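PDB 3RAG: uncharacterized protein, which is of unknown function but has a von Willebrand factor A fold and holds a sodium ion at a site resembling the metal-ion-dependent adhesion site of that family. Local coordinates for residues E29-R33 and A217-A221; V41-G45 and T82-M86; L135-V139 and L224-H228; T187-Q191 and L202-V207. One frame throughout, in Å; residues are numbered along the deposited sequence.

Interaction 1: residues E29-R33 and A217-A221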
loop_
_atom_site.group_PDB
_atom_site.type_symbol
_atom_site.label_atom_id
_atom_site.label_comp_id
_atom_site.label_asym_id
_atom_site.label_seq_id
_atom_site.Cartn_x
_atom_site.Cartn_y
_atom_site.Cartn_z
ATOM N N GLU A 29 9.826 11.909 -3.530
ATOM C CA GLU A 29 11.045 11.617 -2.779
ATOM C C GLU A 29 10.768 10.717 -1.572
ATOM O O GLU A 29 11.574 9.840 -1.237
ATOM C CB GLU A 29 11.681 12.935 -2.327
ATOM C CG GLU A 29 13.149 13.004 -2.544
ATOM C CD GLU A 29 13.513 12.621 -3.957
ATOM O OE1 GLU A 29 14.393 11.747 -4.121
ATOM O OE2 GLU A 29 12.908 13.186 -4.896
ATOM N N ALA A 30 9.636 10.942 -0.906
ATOM C CA ALA A 30 9.244 10.099 0.224
ATOM C C ALA A 30 9.091 8.653 -0.222
ATOM O O ALA A 30 9.524 7.719 0.467
ATOM C CB ALA A 30 7.930 10.616 0.867
ATOM N N ALA A 31 8.470 8.454 -1.388
ATOM C CA ALA A 31 8.268 7.101 -1.892
ATOM C C ALA A 31 9.610 6.483 -2.271
ATOM O O ALA A 31 9.833 5.289 -2.063
ATOM C CB ALA A 31 7.338 7.109 -3.117
ATOM N N ARG A 32 10.488 7.288 -2.856
ATOM C CA ARG A 32 11.817 6.795 -3.243
ATOM C C ARG A 32 12.579 6.334 -1.982
ATOM O O ARG A 32 13.199 5.267 -1.973
ATOM C CB ARG A 32 12.586 7.888 -3.998
ATOM C CG ARG A 32 13.871 7.416 -4.673
ATOM C CD ARG A 32 14.451 8.549 -5.536
ATOM N NE ARG A 32 13.623 8.758 -6.721
ATOM C CZ ARG A 32 13.096 9.918 -7.087
ATOM N NH1 ARG A 32 12.356 9.987 -8.185
ATOM N NH2 ARG A 32 13.314 11.008 -6.371
ATOM N N ARG A 33 12.520 7.131 -0.913
ATOM C CA ARG A 33 13.082 6.712 0.384
ATOM C C ARG A 33 12.496 5.406 0.896
ATOM O O ARG A 33 13.224 4.509 1.324
ATOM C CB ARG A 33 12.851 7.777 1.459
ATOM C CG ARG A 33 13.738 8.992 1.337
ATOM C CD ARG A 33 13.625 9.894 2.577
ATOM N NE ARG A 33 12.343 10.595 2.690
ATOM C CZ ARG A 33 12.042 11.725 2.048
ATOM N NH1 ARG A 33 12.916 12.284 1.213
ATOM N NH2 ARG A 33 10.864 12.302 2.228
ATOM N N ALA A 217 2.746 12.003 4.863
ATOM C CA ALA A 217 1.997 10.754 5.032
ATOM C C ALA A 217 2.823 9.512 4.682
ATOM O O ALA A 217 2.859 8.530 5.440
ATOM C CB ALA A 217 0.719 10.775 4.189
ATOM N N ILE A 218 3.451 9.536 3.513
ATOM C CA ILE A 218 4.287 8.421 3.099
ATOM C C ILE A 218 5.455 8.191 4.074
ATOM O O ILE A 218 5.770 7.058 4.423
ATOM C CB ILE A 218 4.796 8.611 1.651
ATOM C CG1 ILE A 218 3.589 8.550 0.693
ATOM C CG2 ILE A 218 5.797 7.512 1.277
ATOM C CD1 ILE A 218 3.932 8.893 -0.761
ATOM N N ASP A 219 6.116 9.263 4.489
ATOM C CA ASP A 219 7.204 9.136 5.467
ATOM C C ASP A 219 6.712 8.527 6.797
ATOM O O ASP A 219 7.358 7.660 7.383
ATOM C CB ASP A 219 7.820 10.508 5.742
ATOM C CG ASP A 219 8.768 10.967 4.605
ATOM O OD1 ASP A 219 9.468 10.109 4.006
ATOM O OD2 ASP A 219 8.807 12.183 4.343
ATOM N N HIS A 220 5.561 8.982 7.265
ATOM C CA HIS A 220 4.984 8.402 8.484
ATOM C C HIS A 220 4.709 6.908 8.298
ATOM O O HIS A 220 5.061 6.079 9.144
ATOM C CB HIS A 220 3.708 9.172 8.874
ATOM C CG HIS A 220 3.145 8.773 10.206
ATOM N ND1 HIS A 220 1.960 9.289 10.691
ATOM C CD2 HIS A 220 3.584 7.896 11.139
ATOM C CE1 HIS A 220 1.704 8.761 11.875
ATOM N NE2 HIS A 220 2.669 7.903 12.166
ATOM N N ALA A 221 4.104 6.558 7.169
ATOM C CA ALA A 221 3.828 5.158 6.858
ATOM C C ALA A 221 5.105 4.307 6.854
ATOM O O ALA A 221 5.137 3.213 7.405
ATOM C CB ALA A 221 3.117 5.053 5.493
HETATM O O HOH W 1 9.672 7.501 3.205
#

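Interaction 2: residues V41-G45 and T82-M86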
loop_
_atom_site.group_PDB
_atom_site.type_symbol
_atom_site.label_atom_id
_atom_site.label_comp_id
_atom_site.label_asym_id
_atom_site.label_seq_id
_atom_site.Cartn_x
_atom_site.Cartn_y
_atom_site.Cartn_z
ATOM N N VAL A 41 5.178 1.217 -2.777
ATOM C CA VAL A 41 4.138 2.231 -2.572
ATOM C C VAL A 41 3.196 2.192 -3.767
ATOM O O VAL A 41 3.632 2.369 -4.914
ATOM C CB VAL A 41 4.732 3.661 -2.433
ATOM C CG1 VAL A 41 3.633 4.690 -2.099
ATOM C CG2 VAL A 41 5.818 3.680 -1.354
ATOM N N ASN A 42 1.920 1.930 -3.490
ATOM C CA ASN A 42 0.861 1.906 -4.504
ATOM C C ASN A 42 -0.046 3.121 -4.311
ATOM O O ASN A 42 -0.192 3.622 -3.182
ATOM C CB ASN A 42 0.003 0.647 -4.334
ATOM C CG ASN A 42 0.755 -0.638 -4.672
ATOM O OD1 ASN A 42 0.580 -1.690 -4.020
ATOM N ND2 ASN A 42 1.579 -0.562 -5.668
ATOM N N VAL A 43 -0.620 3.635 -5.393
ATOM C CA VAL A 43 -1.486 4.815 -5.276
ATOM C C VAL A 43 -2.783 4.587 -6.042
ATOM O O VAL A 43 -2.768 4.214 -7.224
ATOM C CB VAL A 43 -0.812 6.072 -5.857
ATOM C CG1 VAL A 43 -1.702 7.324 -5.588
ATOM C CG2 VAL A 43 0.608 6.255 -5.273
ATOM N N ILE A 44 -3.893 4.833 -5.364
ATOM C CA ILE A 44 -5.184 4.895 -6.039
ATOM C C ILE A 44 -5.638 6.345 -6.090
ATOM O O ILE A 44 -5.813 6.999 -5.047
ATOM C CB ILE A 44 -6.248 4.058 -5.300
ATOM C CG1 ILE A 44 -5.895 2.567 -5.391
ATOM C CG2 ILE A 44 -7.647 4.354 -5.857
ATOM C CD1 ILE A 44 -6.808 1.639 -4.542
ATOM N N GLY A 45 -5.835 6.849 -7.306
ATOM C CA GLY A 45 -6.398 8.186 -7.496
ATOM C C GLY A 45 -7.899 8.012 -7.742
ATOM O O GLY A 45 -8.319 7.052 -8.374
ATOM N N THR A 82 -10.175 -2.510 -6.726
ATOM C CA THR A 82 -8.898 -2.054 -7.261
ATOM C C THR A 82 -7.769 -2.226 -6.244
ATOM O O THR A 82 -6.673 -2.674 -6.603
ATOM C CB THR A 82 -9.009 -0.589 -7.702
ATOM O OG1 THR A 82 -9.978 -0.510 -8.752
ATOM C CG2 THR A 82 -7.682 -0.071 -8.211
ATOM N N ALA A 83 -8.040 -1.848 -4.995
ATOM C CA ALA A 83 -7.064 -1.997 -3.911
ATOM C C ALA A 83 -6.655 -3.464 -3.729
ATOM O O ALA A 83 -5.482 -3.778 -3.570
ATOM C CB ALA A 83 -7.625 -1.438 -2.596
ATOM N N GLN A 84 -7.634 -4.357 -3.768
ATOM C CA GLN A 84 -7.341 -5.781 -3.637
ATOM C C GLN A 84 -6.480 -6.269 -4.812
ATOM O O GLN A 84 -5.460 -6.935 -4.601
ATOM C CB GLN A 84 -8.637 -6.590 -3.508
ATOM C CG GLN A 84 -9.466 -6.244 -2.291
ATOM C CD GLN A 84 -10.810 -6.944 -2.277
ATOM O OE1 GLN A 84 -10.943 -8.053 -2.781
ATOM N NE2 GLN A 84 -11.813 -6.295 -1.694
HETATM N N MSE A 85 -6.851 -5.915 -6.048
HETATM C CA MSE A 85 -6.057 -6.330 -7.203
HETATM C C MSE A 85 -4.625 -5.820 -7.126
HETATM O O MSE A 85 -3.684 -6.567 -7.424
HETATM C CB MSE A 85 -6.675 -5.860 -8.539
HETATM C CG MSE A 85 -5.812 -6.140 -9.796
HETATM SE SE MSE A 85 -4.520 -4.925 -10.265
HETATM C CE MSE A 85 -5.514 -3.517 -10.769
HETATM N N MSE A 86 -4.449 -4.546 -6.779
HETATM C CA MSE A 86 -3.110 -3.968 -6.841
HETATM C C MSE A 86 -2.228 -4.615 -5.789
HETATM O O MSE A 86 -1.047 -4.884 -6.050
HETATM C CB MSE A 86 -3.129 -2.444 -6.617
HETATM C CG MSE A 86 -3.771 -1.622 -7.736
HETATM SE SE MSE A 86 -4.041 0.134 -7.211
HETATM C CE MSE A 86 -3.324 0.152 -5.686
#

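Interaction 3: residues L135-V139 and L224-H228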
loop_
_atom_site.group_PDB
_atom_site.type_symbol
_atom_site.label_atom_id
_atom_site.label_comp_id
_atom_site.label_asym_id
_atom_site.label_seq_id
_atom_site.Cartn_x
_atom_site.Cartn_y
_atom_site.Cartn_z
ATOM N N LEU A 135 2.156 -9.972 5.766
ATOM C CA LEU A 135 1.887 -8.801 4.949
ATOM C C LEU A 135 1.744 -7.633 5.895
ATOM O O LEU A 135 0.865 -7.641 6.770
ATOM C CB LEU A 135 0.591 -8.989 4.157
ATOM C CG LEU A 135 0.052 -7.741 3.443
ATOM C CD1 LEU A 135 1.124 -7.149 2.537
ATOM C CD2 LEU A 135 -1.203 -8.093 2.665
ATOM N N HIS A 136 2.617 -6.640 5.754
ATOM C CA HIS A 136 2.522 -5.441 6.596
ATOM C C HIS A 136 2.112 -4.301 5.676
ATOM O O HIS A 136 2.790 -4.035 4.706
ATOM C CB HIS A 136 3.863 -5.096 7.235
ATOM C CG HIS A 136 4.357 -6.132 8.188
ATOM N ND1 HIS A 136 5.625 -6.092 8.731
ATOM C CD2 HIS A 136 3.758 -7.231 8.700
ATOM C CE1 HIS A 136 5.784 -7.126 9.537
ATOM N NE2 HIS A 136 4.666 -7.831 9.539
ATOM N N LEU A 137 1.010 -3.638 5.998
ATOM C CA LEU A 137 0.384 -2.692 5.078
ATOM C C LEU A 137 -0.014 -1.453 5.855
ATOM O O LEU A 137 -0.693 -1.551 6.890
ATOM C CB LEU A 137 -0.894 -3.328 4.504
ATOM C CG LEU A 137 -1.804 -2.435 3.647
ATOM C CD1 LEU A 137 -1.103 -1.938 2.406
ATOM C CD2 LEU A 137 -3.129 -3.130 3.265
ATOM N N VAL A 138 0.395 -0.282 5.372
ATOM C CA VAL A 138 -0.135 0.947 5.929
ATOM C C VAL A 138 -0.996 1.592 4.865
ATOM O O VAL A 138 -0.532 1.844 3.742
ATOM C CB VAL A 138 0.977 1.942 6.309
ATOM C CG1 VAL A 138 0.348 3.221 6.849
ATOM C CG2 VAL A 138 1.886 1.309 7.371
ATOM N N VAL A 139 -2.257 1.846 5.203
ATOM C CA VAL A 139 -3.157 2.514 4.269
ATOM C C VAL A 139 -3.164 4.005 4.656
ATOM O O VAL A 139 -3.479 4.335 5.812
ATOM C CB VAL A 139 -4.580 1.931 4.391
ATOM C CG1 VAL A 139 -5.515 2.643 3.426
ATOM C CG2 VAL A 139 -4.575 0.406 4.119
ATOM N N LEU A 224 6.300 3.709 10.359
ATOM C CA LEU A 224 5.477 2.699 11.026
ATOM C C LEU A 224 5.901 1.298 10.624
ATOM O O LEU A 224 6.008 0.405 11.478
ATOM C CB LEU A 224 3.992 2.911 10.698
ATOM C CG LEU A 224 3.342 4.113 11.389
ATOM C CD1 LEU A 224 1.986 4.429 10.741
ATOM C CD2 LEU A 224 3.198 3.841 12.873
ATOM N N LEU A 225 6.134 1.096 9.328
ATOM C CA LEU A 225 6.538 -0.222 8.824
ATOM C C LEU A 225 7.887 -0.647 9.401
ATOM O O LEU A 225 8.077 -1.793 9.820
ATOM C CB LEU A 225 6.575 -0.237 7.280
ATOM C CG LEU A 225 5.203 -0.204 6.592
ATOM C CD1 LEU A 225 5.316 0.188 5.109
ATOM C CD2 LEU A 225 4.442 -1.557 6.753
ATOM N N LEU A 226 8.823 0.286 9.439
ATOM C CA LEU A 226 10.154 -0.013 9.950
ATOM C C LEU A 226 10.143 -0.270 11.463
ATOM O O LEU A 226 10.843 -1.159 11.945
ATOM C CB LEU A 226 11.132 1.108 9.584
ATOM C CG LEU A 226 11.338 1.289 8.069
ATOM C CD1 LEU A 226 12.237 2.487 7.776
ATOM C CD2 LEU A 226 11.894 0.033 7.402
ATOM N N SER A 227 9.348 0.496 12.204
ATOM C CA SER A 227 9.216 0.274 13.648
ATOM C C SER A 227 8.567 -1.070 13.922
ATOM O O SER A 227 8.949 -1.781 14.862
ATOM C CB SER A 227 8.374 1.366 14.304
ATOM O OG SER A 227 8.963 2.630 14.095
ATOM N N HIS A 228 7.575 -1.416 13.105
ATOM C CA HIS A 228 6.881 -2.685 13.278
ATOM C C HIS A 228 7.830 -3.857 13.028
ATOM O O HIS A 228 7.845 -4.832 13.795
ATOM C CB HIS A 228 5.666 -2.770 12.360
ATOM C CG HIS A 228 4.776 -3.934 12.653
ATOM N ND1 HIS A 228 4.214 -4.138 13.897
ATOM C CD2 HIS A 228 4.362 -4.964 11.876
ATOM C CE1 HIS A 228 3.481 -5.239 13.866
ATOM N NE2 HIS A 228 3.564 -5.765 12.659
HETATM O O HOH W 2 7.435 -4.069 8.349
#

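Interaction 4: residues T187-Q191 and L202-V207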
loop_
_atom_site.group_PDB
_atom_site.type_symbol
_atom_site.label_atom_id
_atom_site.label_comp_id
_atom_site.label_asym_id
_atom_site.label_seq_id
_atom_site.Cartn_x
_atom_site.Cartn_y
_atom_site.Cartn_z
ATOM N N THR A 187 -0.251 14.440 9.961
ATOM C CA THR A 187 -0.918 13.148 9.785
ATOM C C THR A 187 -1.572 12.754 11.097
ATOM O O THR A 187 -1.283 13.317 12.165
ATOM C CB THR A 187 0.058 12.022 9.411
ATOM O OG1 THR A 187 0.853 11.684 10.570
ATOM C CG2 THR A 187 0.937 12.435 8.218
ATOM N N ARG A 188 -2.476 11.800 11.009
ATOM C CA ARG A 188 -3.136 11.286 12.199
ATOM C C ARG A 188 -3.053 9.772 12.149
ATOM O O ARG A 188 -3.398 9.162 11.140
ATOM C CB ARG A 188 -4.596 11.723 12.183
ATOM C CG ARG A 188 -5.397 11.339 13.401
ATOM C CD ARG A 188 -6.899 11.365 13.051
ATOM N NE ARG A 188 -7.298 12.562 12.299
ATOM C CZ ARG A 188 -8.251 13.405 12.704
ATOM N NH1 ARG A 188 -8.551 14.476 11.979
ATOM N NH2 ARG A 188 -8.909 13.176 13.839
ATOM N N LEU A 189 -2.581 9.148 13.223
ATOM C CA LEU A 189 -2.615 7.696 13.270
ATOM C C LEU A 189 -4.044 7.270 13.587
ATOM O O LEU A 189 -4.549 7.528 14.681
ATOM C CB LEU A 189 -1.661 7.169 14.336
ATOM C CG LEU A 189 -1.635 5.636 14.466
ATOM C CD1 LEU A 189 -1.003 5.009 13.241
ATOM C CD2 LEU A 189 -0.894 5.224 15.740
ATOM N N VAL A 190 -4.701 6.615 12.639
ATOM C CA VAL A 190 -6.086 6.184 12.838
ATOM C C VAL A 190 -6.150 4.879 13.642
ATOM O O VAL A 190 -6.964 4.738 14.580
ATOM C CB VAL A 190 -6.832 6.042 11.479
ATOM C CG1 VAL A 190 -8.269 5.574 11.699
ATOM C CG2 VAL A 190 -6.827 7.375 10.766
ATOM N N GLN A 191 -5.302 3.924 13.277
ATOM C CA GLN A 191 -5.134 2.750 14.116
ATOM C C GLN A 191 -3.718 2.245 13.989
ATOM O O GLN A 191 -3.109 2.366 12.934
ATOM C CB GLN A 191 -6.105 1.654 13.713
ATOM C CG GLN A 191 -5.783 1.010 12.339
ATOM C CD GLN A 191 -6.599 -0.251 12.113
ATOM O OE1 GLN A 191 -6.054 -1.351 11.892
ATOM N NE2 GLN A 191 -7.914 -0.108 12.186
ATOM N N LEU A 202 -12.118 4.579 11.998
ATOM C CA LEU A 202 -12.207 5.225 10.690
ATOM C C LEU A 202 -13.273 6.323 10.705
ATOM O O LEU A 202 -13.041 7.427 10.224
ATOM C CB LEU A 202 -12.530 4.236 9.563
ATOM C CG LEU A 202 -11.464 3.253 9.079
ATOM C CD1 LEU A 202 -12.036 2.330 7.999
ATOM C CD2 LEU A 202 -10.277 4.020 8.543
ATOM N N GLU A 203 -14.451 6.020 11.235
ATOM C CA GLU A 203 -15.521 7.025 11.224
ATOM C C GLU A 203 -15.184 8.263 12.040
ATOM O O GLU A 203 -15.497 9.382 11.628
ATOM C CB GLU A 203 -16.839 6.429 11.727
ATOM C CG GLU A 203 -17.422 5.417 10.769
ATOM C CD GLU A 203 -18.856 5.076 11.113
ATOM O OE1 GLU A 203 -19.536 5.908 11.757
ATOM O OE2 GLU A 203 -19.302 3.975 10.736
ATOM N N ALA A 204 -14.560 8.063 13.203
ATOM C CA ALA A 204 -14.252 9.173 14.097
ATOM C C ALA A 204 -13.116 10.022 13.571
ATOM O O ALA A 204 -13.107 11.232 13.763
ATOM C CB ALA A 204 -13.905 8.661 15.538
ATOM N N GLU A 205 -12.149 9.395 12.912
ATOM C CA GLU A 205 -10.893 10.085 12.610
ATOM C C GLU A 205 -10.788 10.650 11.198
ATOM O O GLU A 205 -9.918 11.488 10.929
ATOM C CB GLU A 205 -9.694 9.156 12.898
ATOM C CG GLU A 205 -9.720 8.551 14.317
ATOM C CD GLU A 205 -9.507 9.602 15.408
ATOM O OE1 GLU A 205 -8.917 10.657 15.103
ATOM O OE2 GLU A 205 -9.939 9.375 16.564
ATOM N N LEU A 206 -11.646 10.198 10.279
ATOM C CA LEU A 206 -11.554 10.689 8.908
ATOM C C LEU A 206 -12.429 11.916 8.703
ATOM O O LEU A 206 -13.601 11.833 8.335
ATOM C CB LEU A 206 -11.866 9.574 7.879
ATOM C CG LEU A 206 -11.024 8.306 7.999
ATOM C CD1 LEU A 206 -11.429 7.319 6.892
ATOM C CD2 LEU A 206 -9.536 8.629 7.878
ATOM N N VAL A 207 -11.847 13.078 8.974
ATOM C CA VAL A 207 -12.558 14.340 8.839
ATOM C C VAL A 207 -11.972 15.093 7.664
ATOM O O VAL A 207 -10.763 15.299 7.599
ATOM C CB VAL A 207 -12.410 15.197 10.106
ATOM C CG1 VAL A 207 -13.374 16.368 10.070
ATOM C CG2 VAL A 207 -12.629 14.350 11.347
#

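Interaction 1: residues E29-R33 and A217-A221
Two neighbouring helices of a von Willebrand factor A-type alpha/beta fold meet here on one face of the central sheet. The segment axes approach to 8.7 Å at 17°, so helices 27-36 and 214-232 run nearly parallel, and the CA atoms of Ala30 and Asp219, 5.7 Å apart, mark the register. Asp219, Ile218 and Ala30 bury the most surface. The short side chain of Ala30 is consistent with this close approach: its CB points toward the other helix and lies 3.8 Å from Ile218 CG2 and 3.5 Å from Asp219 OD1. Ile218 also places CG2 3.9 Å from Ala31 N, and it extends down to Ile13 and Val15 of strand 10-17 and to Ile63 of helix 58-66, so the apolar layer is continuous with the sheet. On the more exposed side Asp219 forms a salt bridge with Arg33. Arg33 NE donates to Asp219 OD1 at 3.2 Å and Arg33 NH2 to Asp219 OD2 at 3.0 Å, a bidentate pairing in which OD2 lies at the edge of the guanidinium, near its plane; a further bond from NH2 to OD1, at 3.1 Å, is weak. The same carboxylate also reaches the backbone of the partner helix through a water, which donates to Asp219 OD1 at 2.7 Å and to Ala30 O at 2.8 Å.

Interaction 2: residues V41-G45 and T82-M86
Apolar packing carries this contact, with no hydrogen bond between the segments. Ile44 and Met86, a selenomethionine in this crystal, bury the most surface. Ile44 CG1 lies 3.5 Å from Met86 CE, while Ile44 CD1 reaches Ala83, 3.7 Å from both its CA and its CB, and Thr82 CG2 at 4.1 Å. Met86 CE also lies 3.6 Å from Asn42 CB, so the methyl sits between two residues of the strand. Asn42 and Ile44 have CB directed toward the helix and the intervening Val43 away from it, the alternation expected of an extended chain. This is helix-on-sheet packing in the alpha/beta fold of von Willebrand factor A domains: helix 79-106 packs along strand 40-46, the local segment axes 9.7 Å apart at 156°, close to antiparallel. Polar and backbone contributions are slight. Val43 O stands 4.3 Å from Met86 SE, and the hydroxyl of Thr82 turns back to its own helix, hydrogen-bonding to Asp78 O.

Interaction 3: residues L135-V139 and L224-H228
Helix 214-232 crosses strand 135-142 with local axes 9.2 Å apart at 150°, the near-antiparallel helix-on-sheet packing of a von Willebrand factor A-type alpha/beta fold. Leu224 points its CB toward the strand but only grazes it, Leu224 CB lying 4.3 Å from Val138 CG2; its side chain also packs on Leu189 and Phe193 of the edge strand. Leu225 does most of the filling. Its CG lies 3.7 Å from Val138 CG2, and its CD2 is 3.6 Å from both CB and O of His136, so the leucine wedges between the two residues whose CB atoms face the helix. The carbonyl of Leu225 is tied to the strand indirectly: a water donates to Leu225 O at 2.8 Å and is hydrogen-bonded to His136 ND1 at 2.7 Å. One turn on, His228 presents its ring edge to the face of His136 in a T-shaped pair, with centroids 4.6 Å apart and planes at 69°; His228 CD2 is 3.5 Å from His136 CE1. Phe193 stacks on His228 as well. With no direct hydrogen bond between the segments, the contact depends on side-chain packing, and His228 sets its CD2 edge over the His136 ring while one water supplies the polar link.

Interaction 4: residues T187-Q191 and L202-V207
Arg188 NH2 donates to Glu205 OE1 at 2.8 Å with an N-H...O angle of 157°, a salt bridge joining strand 188-194 to the end of helix 199-205. The guanidinium also lies with one face over the Glu205 carbonyl. Arg188 NE comes to 3.1 Å from Glu205 O and NH1 to 3.4 Å, but the angles are too poor for hydrogen bonds. Lys182 adds a long, weak ion pair to the same OE1. Glu205 ends the helix: Leu206 N still bonds Leu202 O at 3.1 Å, and Leu206 then centres an inverse gamma turn, closed by a weak bond from Val207 N to Glu205 O at 3.2 Å. The strand is irregular too. It is the antiparallel edge of the von Willebrand factor A-type sheet, and Val190 and Gln191 both face Val176 of neighbouring strand 172-179 in a classic beta bulge, with Val190 at phi/psi -81/-45. The Val190 side chain points at the helix and supplies the apolar packing. Val190 CG2 lies 4.0 Å from Glu205 CB and 4.2 Å from Leu206 CD2, while Val190 CG1 is 4.1 Å from Leu202 CD2. At the margin, Val207 CG2 approaches Arg188 NH1 to 4.1 Å.

Interactions 1 and 3 both use helix 214-232 and touch where Ala221 CB meets Val138 CG1 at 3.6 Å. Interaction 2 loads the opposite face of the sheet: Val41 CG2 reaches back to Ala31 CB of interaction 1 at 4.1 Å, while Asn42 and Ile44 face helix 79-106. Interaction 4 joins at the sheet edge, tied to interaction 1 by a probable hydrogen bond between His220 ND1 and Thr187 OG1 at 2.6 Å and to interaction 3 by Leu224 CD1 on Leu189 CD1 at 3.9 Å. The sodium ligands Asp18, Ser144 and Ser146 belong to none of the contacts; the side chains of Val43 and Leu206 lie about 12 and 13 Å from the ion.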